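Phosphohistidine phosphatase SixA (Escherichia coli, PDB 1UJC) removes phosphate from phosphohistidine, acting on the HPt domain of the sensor ArcB in the multistep His-Asp phosphorelay. Local coordinates at residues G86-S89 against A90-A94; V105-L109 against P110-Y114; G113-V116 against A117-P121. One frame throughout, in Å; residues are numbered along the deposited sequence.

Contact 1: residues G86-S89 against A90-A94; sequences GLVS and AYLQA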
ATOM      1  N   GLY A  86      11.088   0.984 -10.159  1.00 14.17           N
ATOM      2  CA  GLY A  86      12.431   0.490  -9.915  1.00 13.09           C
ATOM      3  C   GLY A  86      12.987   1.015  -8.607  1.00 13.46           C
ATOM      4  O   GLY A  86      13.579   0.265  -7.831  1.00 12.47           O
ATOM      5  N   LEU A  87      12.793   2.308  -8.366  1.00 13.01           N
ATOM      6  CA  LEU A  87      13.279   2.942  -7.149  1.00 13.59           C
ATOM      7  C   LEU A  87      12.485   2.461  -5.936  1.00 13.51           C
ATOM      8  O   LEU A  87      13.027   2.331  -4.845  1.00 12.77           O
ATOM      9  CB  LEU A  87      13.191   4.467  -7.274  1.00 15.70           C
ATOM     10  CG  LEU A  87      14.092   5.135  -8.321  1.00 15.56           C
ATOM     11  CD1 LEU A  87      13.801   6.634  -8.371  1.00 16.88           C
ATOM     12  CD2 LEU A  87      15.556   4.889  -7.981  1.00 15.41           C
ATOM     13  N   VAL A  88      11.196   2.198  -6.127  1.00 12.36           N
ATOM     14  CA  VAL A  88      10.379   1.706  -5.028  1.00 13.35           C
ATOM     15  C   VAL A  88      10.913   0.325  -4.655  1.00 14.20           C
ATOM     16  O   VAL A  88      11.109   0.009  -3.481  1.00 12.78           O
ATOM     17  CB  VAL A  88       8.895   1.586  -5.437  1.00 13.19           C
ATOM     18  CG1 VAL A  88       8.089   1.018  -4.282  1.00 13.19           C
ATOM     19  CG2 VAL A  88       8.356   2.955  -5.840  1.00 12.57           C
ATOM     20  N   SER A  89      11.152  -0.488  -5.677  1.00 13.11           N
ATOM     21  CA  SER A  89      11.684  -1.835  -5.505  1.00 13.72           C
ATOM     22  C   SER A  89      13.011  -1.810  -4.740  1.00 13.72           C
ATOM     23  O   SER A  89      13.222  -2.594  -3.808  1.00 14.13           O
ATOM     24  CB  SER A  89      11.891  -2.471  -6.881  1.00 15.04           C
ATOM     25  OG  SER A  89      12.684  -3.636  -6.796  1.00 20.40           O
ATOM     26  N   ALA A  90      13.900  -0.906  -5.139  1.00 11.27           N
ATOM     27  CA  ALA A  90      15.205  -0.776  -4.497  1.00 10.14           C
ATOM     28  C   ALA A  90      15.086  -0.283  -3.053  1.00 10.26           C
ATOM     29  O   ALA A  90      15.850  -0.698  -2.181  1.00 11.20           O
ATOM     30  CB  ALA A  90      16.086   0.176  -5.301  1.00 10.09           C
ATOM     31  N   TYR A  91      14.131   0.608  -2.806  1.00 10.59           N
ATOM     32  CA  TYR A  91      13.919   1.142  -1.465  1.00 11.78           C
ATOM     33  C   TYR A  91      13.500  -0.033  -0.571  1.00 11.76           C
ATOM     34  O   TYR A  91      13.999  -0.193   0.544  1.00 11.35           O
ATOM     35  CB  TYR A  91      12.818   2.213  -1.502  1.00 11.55           C
ATOM     36  CG  TYR A  91      12.704   3.089  -0.265  1.00 11.39           C
ATOM     37  CD1 TYR A  91      13.206   4.392  -0.260  1.00 12.18           C
ATOM     38  CD2 TYR A  91      12.052   2.634   0.885  1.00 10.74           C
ATOM     39  CE1 TYR A  91      13.055   5.221   0.852  1.00 11.57           C
ATOM     40  CE2 TYR A  91      11.898   3.456   2.002  1.00 10.27           C
ATOM     41  CZ  TYR A  91      12.400   4.748   1.977  1.00 12.71           C
ATOM     42  OH  TYR A  91      12.246   5.571   3.074  1.00 13.19           O
ATOM     43  N   LEU A  92      12.592  -0.863  -1.077  1.00 11.44           N
ATOM     44  CA  LEU A  92      12.115  -2.018  -0.327  1.00 10.77           C
ATOM     45  C   LEU A  92      13.227  -3.036  -0.072  1.00 10.98           C
ATOM     46  O   LEU A  92      13.304  -3.614   1.012  1.00 10.80           O
ATOM     47  CB  LEU A  92      10.939  -2.680  -1.057  1.00  9.71           C
ATOM     48  CG  LEU A  92       9.579  -2.013  -0.824  1.00 11.11           C
ATOM     49  CD1 LEU A  92       8.552  -2.514  -1.836  1.00 11.23           C
ATOM     50  CD2 LEU A  92       9.120  -2.304   0.596  1.00 11.61           C
ATOM     51  N   GLN A  93      14.090  -3.247  -1.065  1.00 10.84           N
ATOM     52  CA  GLN A  93      15.194  -4.189  -0.911  1.00 10.98           C
ATOM     53  C   GLN A  93      16.136  -3.663   0.171  1.00 11.30           C
ATOM     54  O   GLN A  93      16.674  -4.434   0.967  1.00  9.89           O
ATOM     55  CB  GLN A  93      15.942  -4.376  -2.243  1.00 11.34           C
ATOM     56  CG  GLN A  93      17.230  -5.200  -2.133  1.00 13.46           C
ATOM     57  CD  GLN A  93      17.768  -5.681  -3.476  1.00 14.10           C
ATOM     58  OE1 GLN A  93      17.675  -4.979  -4.488  1.00 16.88           O
ATOM     59  NE2 GLN A  93      18.350  -6.878  -3.485  1.00 13.39           N
ATOM     60  N   ALA A  94      16.320  -2.344   0.204  1.00 12.19           N
ATOM     61  CA  ALA A  94      17.172  -1.717   1.207  1.00 12.65           C
ATOM     62  C   ALA A  94      16.636  -2.065   2.592  1.00 12.75           C
ATOM     63  O   ALA A  94      17.352  -2.626   3.420  1.00 13.57           O
ATOM     64  CB  ALA A  94      17.187  -0.210   1.023  1.00 11.99           C
TER
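Leu92 lays its side chain against the carbonyl of Val88 and just meets the valine's methyl. Its CG stands 3.7 Å from Val88 O, and its CD1 comes to 4.3 Å from Val88 CG1. The two methyl groups meet loosely, one helical turn apart. The first torsion of Leu92 (chi1 -82°) sets CG beside its own backbone N and anti to its carbonyl carbon. That turns the isobutyl group back along the helix, toward Val88. The same carbonyl takes the N-H of Leu92, with Leu92 N 3.0 Å from Val88 O.

This is the regular i to i+4 pattern of an alpha-helix. Ala90 N bonds to Gly86 O at 3.0 Å, Tyr91 N to Leu87 O at 2.9 Å, and Gln93 N to Ser89 O at 3.0 Å. Several CB atoms rest against these same carbonyls. Tyr91 CB is 3.4 Å from Leu87 O, and Gln93 CB is 3.6 Å from Ser89 O.

The helix, 85-98, is buried on one side only. Val88 and Leu92 are buried and face helix 111-119, where Val88 meets Leu115 and Leu92 meets Leu119. Leu87 and Ala90 are exposed. The longer polar side chains reach partners elsewhere: Tyr91 OH bonds to Glu74 OE1, and Gln93 NE2 bonds to the carbonyl of Glu140. Near the start of the helix, Asp84 accepts a hydrogen bond from Leu87 N and a weak one from Gly86 N.

Across 86-94 the polar links are thus all between backbone atoms. Side chains add only one thin apolar touch, so the backbone hydrogen bonds hold this turn. Val88 and Leu92 spend their apolar surface on helix 111-119, and Tyr91 and Gln93 spend their polar ends on Glu74 and Glu140.

Contact 2: residues V105-L109 against P110-Y114; sequences VISHL and PLVGY. With WO4 (tungstate(VI)ion), chain C.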
ATOM      1  N   VAL A 105       2.674  -0.346   2.232  1.00 11.21           N
ATOM      2  CA  VAL A 105       2.847   0.640   1.162  1.00 12.23           C
ATOM      3  C   VAL A 105       1.487   1.085   0.632  1.00 12.24           C
ATOM      4  O   VAL A 105       0.715   0.270   0.132  1.00 14.65           O
ATOM      5  CB  VAL A 105       3.655   0.045  -0.021  1.00 11.96           C
ATOM      6  CG1 VAL A 105       3.874   1.107  -1.098  1.00 10.29           C
ATOM      7  CG2 VAL A 105       4.984  -0.500   0.475  1.00 10.81           C
ATOM      8  N   ILE A 106       1.194   2.377   0.743  1.00 14.41           N
ATOM      9  CA  ILE A 106      -0.078   2.912   0.271  1.00 13.04           C
ATOM     10  C   ILE A 106       0.203   3.757  -0.961  1.00 13.15           C
ATOM     11  O   ILE A 106       0.947   4.736  -0.892  1.00 14.14           O
ATOM     12  CB  ILE A 106      -0.760   3.761   1.363  1.00 11.72           C
ATOM     13  CG1 ILE A 106      -1.098   2.877   2.566  1.00 12.52           C
ATOM     14  CG2 ILE A 106      -2.023   4.392   0.819  1.00 10.72           C
ATOM     15  CD1 ILE A 106      -1.741   3.625   3.724  1.00 12.31           C
ATOM     16  N   SER A 107      -0.397   3.380  -2.089  1.00 13.54           N
ATOM     17  CA  SER A 107      -0.146   4.086  -3.338  1.00 12.63           C
ATOM     18  C   SER A 107      -1.345   4.199  -4.276  1.00 13.42           C
ATOM     19  O   SER A 107      -2.489   4.295  -3.833  1.00 12.62           O
ATOM     20  CB  SER A 107       1.018   3.404  -4.063  1.00 13.50           C
ATOM     21  OG  SER A 107       1.478   4.170  -5.158  1.00 14.32           O
ATOM     22  N   HIS A 108      -1.069   4.192  -5.579  1.00 12.38           N
ATOM     23  CA  HIS A 108      -2.118   4.326  -6.578  1.00 12.55           C
ATOM     24  C   HIS A 108      -1.906   3.426  -7.784  1.00 12.42           C
ATOM     25  O   HIS A 108      -0.863   2.781  -7.931  1.00 11.42           O
ATOM     26  CB  HIS A 108      -2.179   5.758  -7.130  1.00 13.90           C
ATOM     27  CG  HIS A 108      -1.879   6.830  -6.130  1.00 12.39           C
ATOM     28  ND1 HIS A 108      -2.773   7.838  -5.837  1.00 12.56           N
ATOM     29  CD2 HIS A 108      -0.768   7.089  -5.400  1.00 13.67           C
ATOM     30  CE1 HIS A 108      -2.224   8.669  -4.970  1.00 13.57           C
ATOM     31  NE2 HIS A 108      -1.009   8.238  -4.689  1.00 10.59           N
ATOM     32  N   LEU A 109      -2.925   3.391  -8.639  1.00 13.59           N
ATOM     33  CA  LEU A 109      -2.844   2.659  -9.893  1.00 14.36           C
ATOM     34  C   LEU A 109      -2.079   3.687 -10.720  1.00 14.48           C
ATOM     35  O   LEU A 109      -2.218   4.887 -10.495  1.00 14.22           O
ATOM     36  CB  LEU A 109      -4.221   2.472 -10.530  1.00 14.98           C
ATOM     37  CG  LEU A 109      -5.331   1.648  -9.878  1.00 14.33           C
ATOM     38  CD1 LEU A 109      -6.596   1.804 -10.713  1.00 15.27           C
ATOM     39  CD2 LEU A 109      -4.923   0.195  -9.786  1.00 13.78           C
ATOM     40  N   PRO A 110      -1.275   3.241 -11.691  1.00 15.45           N
ATOM     41  CA  PRO A 110      -1.046   1.843 -12.052  1.00 15.56           C
ATOM     42  C   PRO A 110       0.160   1.274 -11.309  1.00 15.35           C
ATOM     43  O   PRO A 110       0.471   0.084 -11.432  1.00 15.24           O
ATOM     44  CB  PRO A 110      -0.802   1.934 -13.547  1.00 15.61           C
ATOM     45  CG  PRO A 110       0.038   3.174 -13.636  1.00 15.53           C
ATOM     46  CD  PRO A 110      -0.651   4.143 -12.678  1.00 15.63           C
ATOM     47  N   LEU A 111       0.822   2.130 -10.535  1.00 13.04           N
ATOM     48  CA  LEU A 111       2.013   1.739  -9.784  1.00 14.20           C
ATOM     49  C   LEU A 111       1.872   0.475  -8.934  1.00 13.30           C
ATOM     50  O   LEU A 111       2.734  -0.397  -8.977  1.00 13.22           O
ATOM     51  CB  LEU A 111       2.481   2.901  -8.900  1.00 12.46           C
ATOM     52  CG  LEU A 111       3.693   2.650  -7.994  1.00 14.20           C
ATOM     53  CD1 LEU A 111       4.768   1.889  -8.739  1.00 16.01           C
ATOM     54  CD2 LEU A 111       4.223   3.985  -7.491  1.00 14.41           C
ATOM     55  N   VAL A 112       0.789   0.371  -8.172  1.00 14.04           N
ATOM     56  CA  VAL A 112       0.589  -0.790  -7.307  1.00 12.30           C
ATOM     57  C   VAL A 112       0.627  -2.106  -8.073  1.00 11.43           C
ATOM     58  O   VAL A 112       1.214  -3.083  -7.607  1.00  9.34           O
ATOM     59  CB  VAL A 112      -0.735  -0.680  -6.515  1.00 12.64           C
ATOM     60  CG1 VAL A 112      -0.657   0.494  -5.551  1.00 12.60           C
ATOM     61  CG2 VAL A 112      -1.905  -0.511  -7.468  1.00 13.29           C
ATOM     62  N   GLY A 113       0.010  -2.128  -9.250  1.00 11.00           N
ATOM     63  CA  GLY A 113       0.010  -3.337 -10.053  1.00 13.07           C
ATOM     64  C   GLY A 113       1.408  -3.685 -10.541  1.00 14.09           C
ATOM     65  O   GLY A 113       1.859  -4.828 -10.394  1.00 12.56           O
ATOM     66  N   TYR A 114       2.096  -2.698 -11.118  1.00 13.42           N
ATOM     67  CA  TYR A 114       3.448  -2.895 -11.635  1.00 15.44           C
ATOM     68  C   TYR A 114       4.434  -3.247 -10.526  1.00 13.98           C
ATOM     69  O   TYR A 114       5.376  -4.010 -10.742  1.00 13.16           O
ATOM     70  CB  TYR A 114       3.954  -1.636 -12.350  1.00 18.19           C
ATOM     71  CG  TYR A 114       3.086  -1.159 -13.487  1.00 23.83           C
ATOM     72  CD1 TYR A 114       2.629  -2.040 -14.465  1.00 25.98           C
ATOM     73  CD2 TYR A 114       2.735   0.186 -13.596  1.00 26.95           C
ATOM     74  CE1 TYR A 114       1.840  -1.592 -15.525  1.00 28.55           C
ATOM     75  CE2 TYR A 114       1.951   0.643 -14.650  1.00 29.27           C
ATOM     76  CZ  TYR A 114       1.507  -0.250 -15.611  1.00 29.13           C
ATOM     77  OH  TYR A 114       0.753   0.218 -16.669  1.00 33.10           O
TER
HETATM   78  W   WO4 C 163      -6.071   6.248  -8.125  1.00 16.76           W
HETATM   79  O1  WO4 C 163      -5.477   4.669  -7.731  1.00 14.52           O
HETATM   80  O2  WO4 C 163      -5.029   7.456  -7.446  1.00 18.72           O
HETATM   81  O3  WO4 C 163      -7.729   6.426  -7.669  1.00 23.77           O
HETATM   82  O4  WO4 C 163      -6.005   6.446  -9.842  1.00 16.35           O
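A cis peptide bond joins Leu109 to Pro110, just where the chain leaves the tungstate and enters a helix. It brings the CA atoms of Leu109 and Pro110 to 2.9 Å from each other. The proline ring is exposed, whereas most of the other residues in contact are buried.

Both His108 and Leu109 bind the anion. His108 ND1 gives a hydrogen bond to tungstate O2 at 2.8 Å. The oxygen lies at the edge of the imidazole, in the plane of the ring. Leu109 N bonds to tungstate O1 at 3.0 Å, almost straight at 171°. The chi1 of His108 (-35°) keeps CG on the backbone-N side, and the ring can then reach the anion beside the N-H of Leu109. His108 NE2 bonds to Ser51 OG, which helps to fix the rotation of the ring. Arg7 and Arg55 also bond to the tungstate through NE, and His8 belongs to the same pocket.

The site lies at the C-terminal end of parallel strands of the histidine phosphatase fold. Strand 102-107 runs beside strand 2-7, and the loop after it passes directly into helix 111-119. Tungstate, a tetrahedral oxyanion, probably stands in for the phosphoryl group.

The carbonyl of His108 points the other way, toward the helix. Val112 N bonds to His108 O at 2.9 Å. Val112 straddles this oxygen with both methyls, CG1 at 3.3 Å from His108 O and CG2 slightly farther. Val112 CG1 also meets Ser107 CB at 3.7 Å, while CG2 meets CD2 of Leu109, whose side chain slants across it. Ser107 OG lies 3.6 Å from Leu111 CD2. The hydroxyl of Ser107 is hydrogen-bonded to the carbonyl of Leu79.

Contact 3: residues G113-V116 against A117-P121; sequences GYLV and AELCP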
ATOM      1  N   GLY A 113       0.010  -2.128  -9.250  1.00 11.00           N
ATOM      2  CA  GLY A 113       0.010  -3.337 -10.053  1.00 13.07           C
ATOM      3  C   GLY A 113       1.408  -3.685 -10.541  1.00 14.09           C
ATOM      4  O   GLY A 113       1.859  -4.828 -10.394  1.00 12.56           O
ATOM      5  N   TYR A 114       2.096  -2.698 -11.118  1.00 13.42           N
ATOM      6  CA  TYR A 114       3.448  -2.895 -11.635  1.00 15.44           C
ATOM      7  C   TYR A 114       4.434  -3.247 -10.526  1.00 13.98           C
ATOM      8  O   TYR A 114       5.376  -4.010 -10.742  1.00 13.16           O
ATOM      9  CB  TYR A 114       3.954  -1.636 -12.350  1.00 18.19           C
ATOM     10  CG  TYR A 114       3.086  -1.159 -13.487  1.00 23.83           C
ATOM     11  CD1 TYR A 114       2.629  -2.040 -14.465  1.00 25.98           C
ATOM     12  CD2 TYR A 114       2.735   0.186 -13.596  1.00 26.95           C
ATOM     13  CE1 TYR A 114       1.840  -1.592 -15.525  1.00 28.55           C
ATOM     14  CE2 TYR A 114       1.951   0.643 -14.650  1.00 29.27           C
ATOM     15  CZ  TYR A 114       1.507  -0.250 -15.611  1.00 29.13           C
ATOM     16  OH  TYR A 114       0.753   0.218 -16.669  1.00 33.10           O
ATOM     17  N   LEU A 115       4.218  -2.679  -9.343  1.00 13.19           N
ATOM     18  CA  LEU A 115       5.095  -2.940  -8.210  1.00 12.66           C
ATOM     19  C   LEU A 115       5.124  -4.423  -7.867  1.00 12.51           C
ATOM     20  O   LEU A 115       6.196  -4.988  -7.645  1.00 13.27           O
ATOM     21  CB  LEU A 115       4.647  -2.134  -6.987  1.00 11.88           C
ATOM     22  CG  LEU A 115       5.530  -2.255  -5.742  1.00  8.93           C
ATOM     23  CD1 LEU A 115       6.970  -1.889  -6.078  1.00  9.86           C
ATOM     24  CD2 LEU A 115       4.997  -1.340  -4.658  1.00 10.30           C
ATOM     25  N   VAL A 116       3.950  -5.052  -7.812  1.00 11.82           N
ATOM     26  CA  VAL A 116       3.880  -6.477  -7.508  1.00 11.85           C
ATOM     27  C   VAL A 116       4.647  -7.292  -8.548  1.00 12.13           C
ATOM     28  O   VAL A 116       5.404  -8.195  -8.197  1.00 11.46           O
ATOM     29  CB  VAL A 116       2.419  -6.985  -7.469  1.00 10.72           C
ATOM     30  CG1 VAL A 116       2.396  -8.504  -7.316  1.00 10.64           C
ATOM     31  CG2 VAL A 116       1.674  -6.340  -6.314  1.00 10.26           C
ATOM     32  N   ALA A 117       4.444  -6.975  -9.825  1.00 12.35           N
ATOM     33  CA  ALA A 117       5.123  -7.691 -10.907  1.00 12.23           C
ATOM     34  C   ALA A 117       6.628  -7.481 -10.812  1.00 12.37           C
ATOM     35  O   ALA A 117       7.403  -8.433 -10.895  1.00 13.41           O
ATOM     36  CB  ALA A 117       4.613  -7.210 -12.261  1.00 10.78           C
ATOM     37  N   GLU A 118       7.031  -6.226 -10.636  1.00 12.40           N
ATOM     38  CA  GLU A 118       8.441  -5.868 -10.512  1.00 12.83           C
ATOM     39  C   GLU A 118       9.106  -6.643  -9.375  1.00 12.90           C
ATOM     40  O   GLU A 118      10.234  -7.108  -9.510  1.00 11.51           O
ATOM     41  CB  GLU A 118       8.570  -4.365 -10.261  1.00 15.96           C
ATOM     42  CG  GLU A 118       9.956  -3.869  -9.865  1.00 19.48           C
ATOM     43  CD  GLU A 118      10.970  -3.975 -10.983  1.00 23.42           C
ATOM     44  OE1 GLU A 118      10.557  -4.059 -12.157  1.00 23.64           O
ATOM     45  OE2 GLU A 118      12.187  -3.955 -10.685  1.00 26.05           O
ATOM     46  N   LEU A 119       8.400  -6.776  -8.257  1.00 12.54           N
ATOM     47  CA  LEU A 119       8.931  -7.489  -7.099  1.00 12.57           C
ATOM     48  C   LEU A 119       8.847  -9.006  -7.241  1.00 11.75           C
ATOM     49  O   LEU A 119       9.714  -9.736  -6.753  1.00 10.79           O
ATOM     50  CB  LEU A 119       8.169  -7.072  -5.835  1.00 10.72           C
ATOM     51  CG  LEU A 119       8.167  -5.594  -5.445  1.00 10.90           C
ATOM     52  CD1 LEU A 119       7.150  -5.374  -4.338  1.00 12.50           C
ATOM     53  CD2 LEU A 119       9.554  -5.170  -4.993  1.00 10.89           C
ATOM     54  N   CYS A 120       7.810  -9.480  -7.923  1.00 11.59           N
ATOM     55  CA  CYS A 120       7.595 -10.916  -8.065  1.00 12.08           C
ATOM     56  C   CYS A 120       7.730 -11.495  -9.466  1.00 12.99           C
ATOM     57  O   CYS A 120       6.903 -11.240 -10.336  1.00 13.34           O
ATOM     58  CB  CYS A 120       6.213 -11.275  -7.516  1.00 11.58           C
ATOM     59  SG  CYS A 120       5.904 -10.640  -5.857  1.00 13.15           S
ATOM     60  N   PRO A 121       8.782 -12.293  -9.696  1.00 13.95           N
ATOM     61  CA  PRO A 121       9.002 -12.910 -11.005  1.00 14.03           C
ATOM     62  C   PRO A 121       7.825 -13.803 -11.402  1.00 14.27           C
ATOM     63  O   PRO A 121       7.243 -14.481 -10.556  1.00 13.94           O
ATOM     64  CB  PRO A 121      10.280 -13.715 -10.788  1.00 14.71           C
ATOM     65  CG  PRO A 121      11.032 -12.869  -9.810  1.00 12.77           C
ATOM     66  CD  PRO A 121       9.950 -12.494  -8.821  1.00 12.20           C
TER
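Leu115 has CG anti to its backbone N (chi1 -177°), while Leu119 has CG beside its own N (chi1 -59°). The two side chains therefore lean together one turn apart. Leu115 CG is 3.8 Å from Leu119 CD1, and the branches pass at a slant. Leu119 also rests on the backbone, with its CD1 3.5 Å from Leu115 O. That oxygen accepts the N-H of Leu119 as well.

Glu118 N bonds to Tyr114 O at 2.8 Å. The bond from Ala117 N to Gly113 O is weak, at 3.4 Å. The last bond runs from Cys120 N to Val116 O, at 2.7 Å. Cys120 has already left helical backbone angles, so this bond closes the C-terminal end of the helix. Cys120 SG sits 3.4 Å from Val116 O and, more loosely, faces Val116 CG1.

Leu115, Val116 and Leu119 all lie on Ile5 of strand 2-7. Leu115 and Glu118 also touch Val85 of helix 85-98. Val116 and Cys120 rest on strand 133-138, at Ala134 and Val136. Helix 111-119 is thus packed against two strands of the sheet and one neighbouring helix.

How the contacts relate
Contacts 2 and 3 are mostly buried, whereas contact 1 lies on a helix with one face toward solvent. Contacts 2 and 3 share Gly113 and Tyr114 and follow one another along helix 111-119, from its start, just after the tungstate-binding residues, to its C-terminal end. Contact 1 belongs to helix 85-98, which precedes strand 102-107. Its helix packs on that of contact 3, but contact 1 does not touch contact 2. The chemistry follows position. To the helical backbone bonds, contact 1 adds a valine-leucine touch, and contact 3 a leucine pair and a valine-cysteine touch. Contact 2 has apolar packing as well, and alone binds the anion.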